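Local structure of ftsY (Mycoplasma mycoides, 1ZU4) at residues R97-V111 / I220-V234. The protein is an SRP receptor of the SRP54-type family, its NG domain pairing a helical bundle with a P-loop NTPase-fold domain. Residues are numbered along the deposited sequence; the frame is centred on the assembly and turned at random.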
loop_
_atom_site.group_PDB
_atom_site.type_symbol
_atom_site.label_atom_id
_atom_site.label_comp_id
_atom_site.label_asym_id
_atom_site.label_seq_id
_atom_site.Cartn_x
_atom_site.Cartn_y
_atom_site.Cartn_z
ATOM N N ARG A 97 -4.763 -0.488 11.549
ATOM C CA ARG A 97 -4.054 -1.769 11.722
ATOM C C ARG A 97 -4.613 -2.826 10.811
ATOM O O ARG A 97 -5.759 -2.733 10.352
ATOM C CB ARG A 97 -4.091 -2.265 13.174
ATOM C CG ARG A 97 -5.487 -2.649 13.690
ATOM C CD ARG A 97 -5.457 -4.032 14.426
ATOM N NE ARG A 97 -6.759 -4.321 15.051
ATOM C CZ ARG A 97 -7.124 -3.907 16.268
ATOM N NH1 ARG A 97 -6.276 -3.184 17.007
ATOM N NH2 ARG A 97 -8.338 -4.211 16.748
ATOM N N ILE A 98 -3.787 -3.836 10.564
ATOM C CA ILE A 98 -4.211 -5.049 9.888
ATOM C C ILE A 98 -5.042 -5.878 10.865
ATOM O O ILE A 98 -4.594 -6.213 11.961
ATOM C CB ILE A 98 -2.978 -5.868 9.356
ATOM C CG1 ILE A 98 -2.041 -4.958 8.562
ATOM C CG2 ILE A 98 -3.411 -7.101 8.532
ATOM C CD1 ILE A 98 -2.595 -4.507 7.294
ATOM N N ASP A 99 -6.270 -6.168 10.464
ATOM C CA ASP A 99 -7.200 -6.945 11.288
ATOM C C ASP A 99 -6.848 -8.441 11.171
ATOM O O ASP A 99 -7.520 -9.219 10.479
ATOM C CB ASP A 99 -8.646 -6.645 10.901
ATOM C CG ASP A 99 -9.655 -7.178 11.909
ATOM O OD1 ASP A 99 -9.245 -7.620 12.982
ATOM O OD2 ASP A 99 -10.876 -7.192 11.613
ATOM N N PHE A 100 -5.786 -8.823 11.878
ATOM C CA PHE A 100 -5.321 -10.212 11.947
ATOM C C PHE A 100 -5.497 -10.626 13.425
ATOM O O PHE A 100 -4.972 -9.958 14.317
ATOM C CB PHE A 100 -3.862 -10.303 11.499
ATOM C CG PHE A 100 -3.379 -11.707 11.310
ATOM C CD1 PHE A 100 -3.337 -12.288 10.028
ATOM C CD2 PHE A 100 -3.074 -12.509 12.437
ATOM C CE1 PHE A 100 -2.950 -13.642 9.870
ATOM C CE2 PHE A 100 -2.666 -13.847 12.297
ATOM C CZ PHE A 100 -2.593 -14.425 11.015
ATOM N N LYS A 101 -6.245 -11.690 13.697
ATOM C CA LYS A 101 -6.399 -12.163 15.087
ATOM C C LYS A 101 -5.896 -13.572 15.140
ATOM O O LYS A 101 -6.096 -14.315 14.201
ATOM C CB LYS A 101 -7.867 -12.180 15.529
ATOM C CG LYS A 101 -8.678 -10.943 15.243
ATOM C CD LYS A 101 -8.513 -9.880 16.281
ATOM C CE LYS A 101 -9.880 -9.299 16.623
ATOM N NZ LYS A 101 -10.429 -8.416 15.563
ATOM N N GLU A 102 -5.337 -13.970 16.280
ATOM C CA GLU A 102 -4.810 -15.325 16.467
ATOM C C GLU A 102 -5.872 -16.407 16.442
ATOM O O GLU A 102 -5.608 -17.544 16.040
ATOM C CB GLU A 102 -4.105 -15.415 17.823
ATOM C CG GLU A 102 -2.978 -14.432 17.961
ATOM C CD GLU A 102 -1.880 -14.738 17.009
ATOM O OE1 GLU A 102 -1.247 -15.827 17.129
ATOM O OE2 GLU A 102 -1.641 -13.879 16.144
ATOM N N ASN A 103 -7.050 -16.112 16.956
ATOM C CA ASN A 103 -7.960 -17.215 17.202
ATOM C C ASN A 103 -9.024 -17.428 16.132
ATOM O O ASN A 103 -10.133 -17.913 16.428
ATOM C CB ASN A 103 -8.572 -17.099 18.605
ATOM C CG ASN A 103 -8.906 -15.631 19.007
ATOM O OD1 ASN A 103 -9.249 -14.790 18.171
ATOM N ND2 ASN A 103 -8.810 -15.352 20.309
ATOM N N ARG A 104 -8.710 -17.056 14.885
ATOM C CA ARG A 104 -9.687 -17.198 13.802
ATOM C C ARG A 104 -9.067 -17.426 12.429
ATOM O O ARG A 104 -7.837 -17.389 12.250
ATOM C CB ARG A 104 -10.620 -16.001 13.763
ATOM C CG ARG A 104 -10.002 -14.787 13.099
ATOM C CD ARG A 104 -10.930 -13.617 13.041
ATOM N NE ARG A 104 -10.178 -12.521 12.436
ATOM C CZ ARG A 104 -10.499 -11.240 12.510
ATOM N NH1 ARG A 104 -11.603 -10.843 13.128
ATOM N NH2 ARG A 104 -9.719 -10.356 11.932
ATOM N N LEU A 105 -9.940 -17.677 11.463
ATOM C CA LEU A 105 -9.517 -17.717 10.086
ATOM C C LEU A 105 -9.604 -16.304 9.524
ATOM O O LEU A 105 -10.678 -15.765 9.276
ATOM C CB LEU A 105 -10.349 -18.725 9.285
ATOM C CG LEU A 105 -10.181 -18.671 7.773
ATOM C CD1 LEU A 105 -8.808 -18.996 7.369
ATOM C CD2 LEU A 105 -11.233 -19.666 7.208
ATOM N N ASN A 106 -8.454 -15.676 9.386
ATOM C CA ASN A 106 -8.401 -14.323 8.858
ATOM C C ASN A 106 -8.586 -14.431 7.345
ATOM O O ASN A 106 -8.053 -15.329 6.705
ATOM C CB ASN A 106 -7.042 -13.668 9.210
ATOM C CG ASN A 106 -6.814 -13.589 10.702
ATOM O OD1 ASN A 106 -7.419 -12.757 11.371
ATOM N ND2 ASN A 106 -6.017 -14.521 11.242
ATOM N N ILE A 107 -9.355 -13.523 6.762
ATOM C CA ILE A 107 -9.584 -13.576 5.328
ATOM C C ILE A 107 -9.338 -12.196 4.711
ATOM O O ILE A 107 -10.030 -11.252 5.045
ATOM C CB ILE A 107 -11.020 -14.088 4.992
ATOM C CG1 ILE A 107 -11.299 -15.445 5.662
ATOM C CG2 ILE A 107 -11.155 -14.192 3.507
ATOM C CD1 ILE A 107 -12.771 -16.004 5.492
ATOM N N PHE A 108 -8.373 -12.107 3.793
ATOM C CA PHE A 108 -8.036 -10.844 3.151
ATOM C C PHE A 108 -8.244 -10.980 1.661
ATOM O O PHE A 108 -7.774 -11.963 1.048
ATOM C CB PHE A 108 -6.552 -10.491 3.329
ATOM C CG PHE A 108 -6.119 -10.293 4.729
ATOM C CD1 PHE A 108 -4.763 -10.226 5.008
ATOM C CD2 PHE A 108 -7.054 -10.176 5.782
ATOM C CE1 PHE A 108 -4.328 -10.047 6.327
ATOM C CE2 PHE A 108 -6.641 -9.992 7.096
ATOM C CZ PHE A 108 -5.304 -9.885 7.377
ATOM N N MET A 109 -8.909 -10.008 1.059
ATOM C CA MET A 109 -8.926 -9.957 -0.421
ATOM C C MET A 109 -7.942 -8.962 -0.995
ATOM O O MET A 109 -7.751 -7.919 -0.451
ATOM C CB MET A 109 -10.302 -9.561 -0.913
ATOM C CG MET A 109 -11.412 -10.393 -0.353
ATOM S SD MET A 109 -12.915 -9.841 -1.120
ATOM C CE MET A 109 -13.875 -11.365 -0.958
ATOM N N LEU A 110 -7.338 -9.263 -2.119
ATOM C CA LEU A 110 -6.530 -8.281 -2.786
ATOM C C LEU A 110 -7.296 -7.836 -4.028
ATOM O O LEU A 110 -7.903 -8.661 -4.716
ATOM C CB LEU A 110 -5.181 -8.831 -3.157
ATOM C CG LEU A 110 -4.065 -9.035 -2.107
ATOM C CD1 LEU A 110 -3.186 -7.876 -2.107
ATOM C CD2 LEU A 110 -4.515 -9.383 -0.693
ATOM N N VAL A 111 -7.365 -6.523 -4.225
ATOM C CA VAL A 111 -8.160 -5.949 -5.334
ATOM C C VAL A 111 -7.364 -4.879 -6.054
ATOM O O VAL A 111 -6.310 -4.462 -5.582
ATOM C CB VAL A 111 -9.500 -5.327 -4.861
ATOM C CG1 VAL A 111 -10.394 -6.373 -4.204
ATOM C CG2 VAL A 111 -9.268 -4.082 -3.946
ATOM N N ILE A 220 -18.023 -16.472 2.240
ATOM C CA ILE A 220 -17.074 -16.408 3.359
ATOM C C ILE A 220 -17.754 -16.011 4.683
ATOM O O ILE A 220 -17.410 -16.556 5.741
ATOM C CB ILE A 220 -15.772 -15.586 3.052
ATOM C CG1 ILE A 220 -16.046 -14.075 3.016
ATOM C CG2 ILE A 220 -15.099 -16.070 1.741
ATOM C CD1 ILE A 220 -14.928 -13.259 2.381
ATOM N N GLN A 221 -18.735 -15.122 4.609
ATOM C CA GLN A 221 -19.461 -14.665 5.802
ATOM C C GLN A 221 -20.278 -15.769 6.497
ATOM O O GLN A 221 -20.661 -15.622 7.663
ATOM C CB GLN A 221 -20.296 -13.449 5.458
ATOM C CG GLN A 221 -19.434 -12.283 5.041
ATOM C CD GLN A 221 -20.206 -11.154 4.498
ATOM O OE1 GLN A 221 -21.275 -11.347 3.974
ATOM N NE2 GLN A 221 -19.651 -9.937 4.571
ATOM N N GLN A 222 -20.506 -16.879 5.797
ATOM C CA GLN A 222 -21.103 -18.065 6.434
ATOM C C GLN A 222 -20.134 -18.708 7.410
ATOM O O GLN A 222 -20.555 -19.403 8.338
ATOM C CB GLN A 222 -21.488 -19.123 5.395
ATOM C CG GLN A 222 -22.700 -18.722 4.555
ATOM C CD GLN A 222 -23.007 -19.786 3.566
ATOM O OE1 GLN A 222 -23.377 -20.893 3.940
ATOM N NE2 GLN A 222 -22.816 -19.487 2.288
ATOM N N VAL A 223 -18.840 -18.484 7.202
ATOM C CA VAL A 223 -17.815 -19.067 8.077
ATOM C C VAL A 223 -17.267 -18.052 9.115
ATOM O O VAL A 223 -16.961 -18.407 10.274
ATOM C CB VAL A 223 -16.706 -19.725 7.235
ATOM C CG1 VAL A 223 -15.748 -20.401 8.082
ATOM C CG2 VAL A 223 -17.324 -20.745 6.270
ATOM N N GLU A 224 -17.212 -16.789 8.699
ATOM C CA GLU A 224 -16.520 -15.725 9.427
ATOM C C GLU A 224 -17.357 -14.486 9.154
ATOM O O GLU A 224 -17.258 -13.876 8.104
ATOM C CB GLU A 224 -15.080 -15.511 8.895
ATOM C CG GLU A 224 -14.013 -16.582 9.259
ATOM C CD GLU A 224 -13.655 -16.608 10.746
ATOM O OE1 GLU A 224 -14.018 -15.661 11.478
ATOM O OE2 GLU A 224 -13.022 -17.595 11.170
ATOM N N LYS A 225 -18.197 -14.132 10.109
ATOM C CA LYS A 225 -19.218 -13.101 9.926
ATOM C C LYS A 225 -18.633 -11.735 9.577
ATOM O O LYS A 225 -19.171 -11.023 8.774
ATOM C CB LYS A 225 -20.057 -13.012 11.203
ATOM C CG LYS A 225 -20.992 -14.202 11.429
ATOM C CD LYS A 225 -21.373 -14.390 12.948
ATOM C CE LYS A 225 -22.141 -15.726 13.165
ATOM N NZ LYS A 225 -22.605 -15.943 14.593
ATOM N N SER A 226 -17.503 -11.386 10.180
ATOM C CA SER A 226 -16.836 -10.100 9.945
ATOM C C SER A 226 -15.867 -10.126 8.721
ATOM O O SER A 226 -15.214 -9.115 8.396
ATOM C CB SER A 226 -16.098 -9.675 11.235
ATOM O OG SER A 226 -15.249 -10.731 11.720
ATOM N N ALA A 227 -15.793 -11.259 8.023
ATOM C CA ALA A 227 -14.970 -11.327 6.783
ATOM C C ALA A 227 -15.652 -10.587 5.601
ATOM O O ALA A 227 -16.869 -10.357 5.627
ATOM C CB ALA A 227 -14.673 -12.764 6.430
ATOM N N PRO A 228 -14.864 -10.091 4.613
ATOM C CA PRO A 228 -13.388 -10.053 4.557
ATOM C C PRO A 228 -12.895 -9.107 5.647
ATOM O O PRO A 228 -13.454 -8.004 5.857
ATOM C CB PRO A 228 -13.070 -9.497 3.146
ATOM C CG PRO A 228 -14.352 -8.759 2.731
ATOM C CD PRO A 228 -15.504 -9.428 3.446
ATOM N N HIS A 229 -11.897 -9.559 6.369
ATOM C CA HIS A 229 -11.261 -8.755 7.420
ATOM C C HIS A 229 -10.429 -7.584 6.887
ATOM O O HIS A 229 -10.333 -6.531 7.543
ATOM C CB HIS A 229 -10.408 -9.685 8.285
ATOM C CG HIS A 229 -11.174 -10.856 8.842
ATOM N ND1 HIS A 229 -12.259 -10.711 9.675
ATOM C CD2 HIS A 229 -11.034 -12.189 8.654
ATOM C CE1 HIS A 229 -12.742 -11.903 9.991
ATOM N NE2 HIS A 229 -11.995 -12.811 9.417
ATOM N N GLU A 230 -9.882 -7.764 5.685
ATOM C CA GLU A 230 -9.293 -6.678 4.910
ATOM C C GLU A 230 -9.621 -6.874 3.434
ATOM O O GLU A 230 -9.735 -8.007 2.955
ATOM C CB GLU A 230 -7.743 -6.666 5.085
ATOM C CG GLU A 230 -7.266 -6.436 6.582
ATOM C CD GLU A 230 -7.426 -5.013 7.048
ATOM O OE1 GLU A 230 -7.628 -4.081 6.219
ATOM O OE2 GLU A 230 -7.315 -4.814 8.284
ATOM N N VAL A 231 -9.714 -5.752 2.726
ATOM C CA VAL A 231 -9.863 -5.690 1.281
ATOM C C VAL A 231 -8.761 -4.720 0.855
ATOM O O VAL A 231 -8.849 -3.503 1.084
ATOM C CB VAL A 231 -11.316 -5.171 0.870
ATOM C CG1 VAL A 231 -11.476 -5.097 -0.653
ATOM C CG2 VAL A 231 -12.406 -6.073 1.442
ATOM N N LEU A 232 -7.700 -5.267 0.266
ATOM C CA LEU A 232 -6.496 -4.503 0.113
ATOM C C LEU A 232 -6.260 -4.131 -1.353
ATOM O O LEU A 232 -6.147 -4.985 -2.229
ATOM C CB LEU A 232 -5.290 -5.226 0.749
ATOM C CG LEU A 232 -5.375 -5.494 2.273
ATOM C CD1 LEU A 232 -4.304 -6.480 2.710
ATOM C CD2 LEU A 232 -5.273 -4.215 3.122
ATOM N N LEU A 233 -6.230 -2.826 -1.597
ATOM C CA LEU A 233 -5.949 -2.269 -2.922
ATOM C C LEU A 233 -4.451 -2.033 -3.208
ATOM O O LEU A 233 -3.741 -1.444 -2.406
ATOM C CB LEU A 233 -6.746 -0.953 -3.049
ATOM C CG LEU A 233 -6.690 -0.171 -4.373
ATOM C CD1 LEU A 233 -7.224 -1.051 -5.443
ATOM C CD2 LEU A 233 -7.489 1.175 -4.280
ATOM N N VAL A 234 -3.957 -2.450 -4.369
ATOM C CA VAL A 234 -2.541 -2.319 -4.688
ATOM C C VAL A 234 -2.366 -1.048 -5.503
ATOM O O VAL A 234 -3.039 -0.813 -6.504
ATOM C CB VAL A 234 -1.958 -3.554 -5.443
ATOM C CG1 VAL A 234 -0.508 -3.313 -5.857
ATOM C CG2 VAL A 234 -1.996 -4.799 -4.565
HETATM O O HOH W 1 -12.082 -5.906 9.540
#
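The guanidinium of Arg104 lies flat on the His229 imidazole, planes 9° apart and centres 3.5 Å apart, where two neighbouring parallel strands of the P-loop NTPase sheet begin. Lys101 CG covers the other face of the guanidinium, and Asp99 OD1 forms salt bridges with both Arg104 and Lys101. The extended Arg104 chain, leaving the backbone with CG between N and the carbonyl carbon (chi1 79°), brings the group over the ring. In the imidazole plane, His229 NE2 donates to Leu105 O at 3.2 Å, a bent bond that helps fix the ring's rotation. Glu230 runs beside Phe108, its CG 4.0 Å from the aromatic centroid in a CH-pi contact over the face. A bend at chi2 (-75°) carries its carboxylate to where Asp99 N donates to the anti lone pair of Glu230 OE2 at 2.8 Å; OE1 is held by Lys285 and Ser257. Beyond this polar end, strands 106-111 and 230-236 run parallel with Phe108 opposite Glu230; Met109 N donates to Glu230 O and Met109 O accepts from Leu232 N. Met109 CE meets Ile220 CD1 of helix 206-221 tip to tip at 4.0 Å, while Val111 CG1 touches Val231 CG1 at 3.9 Å.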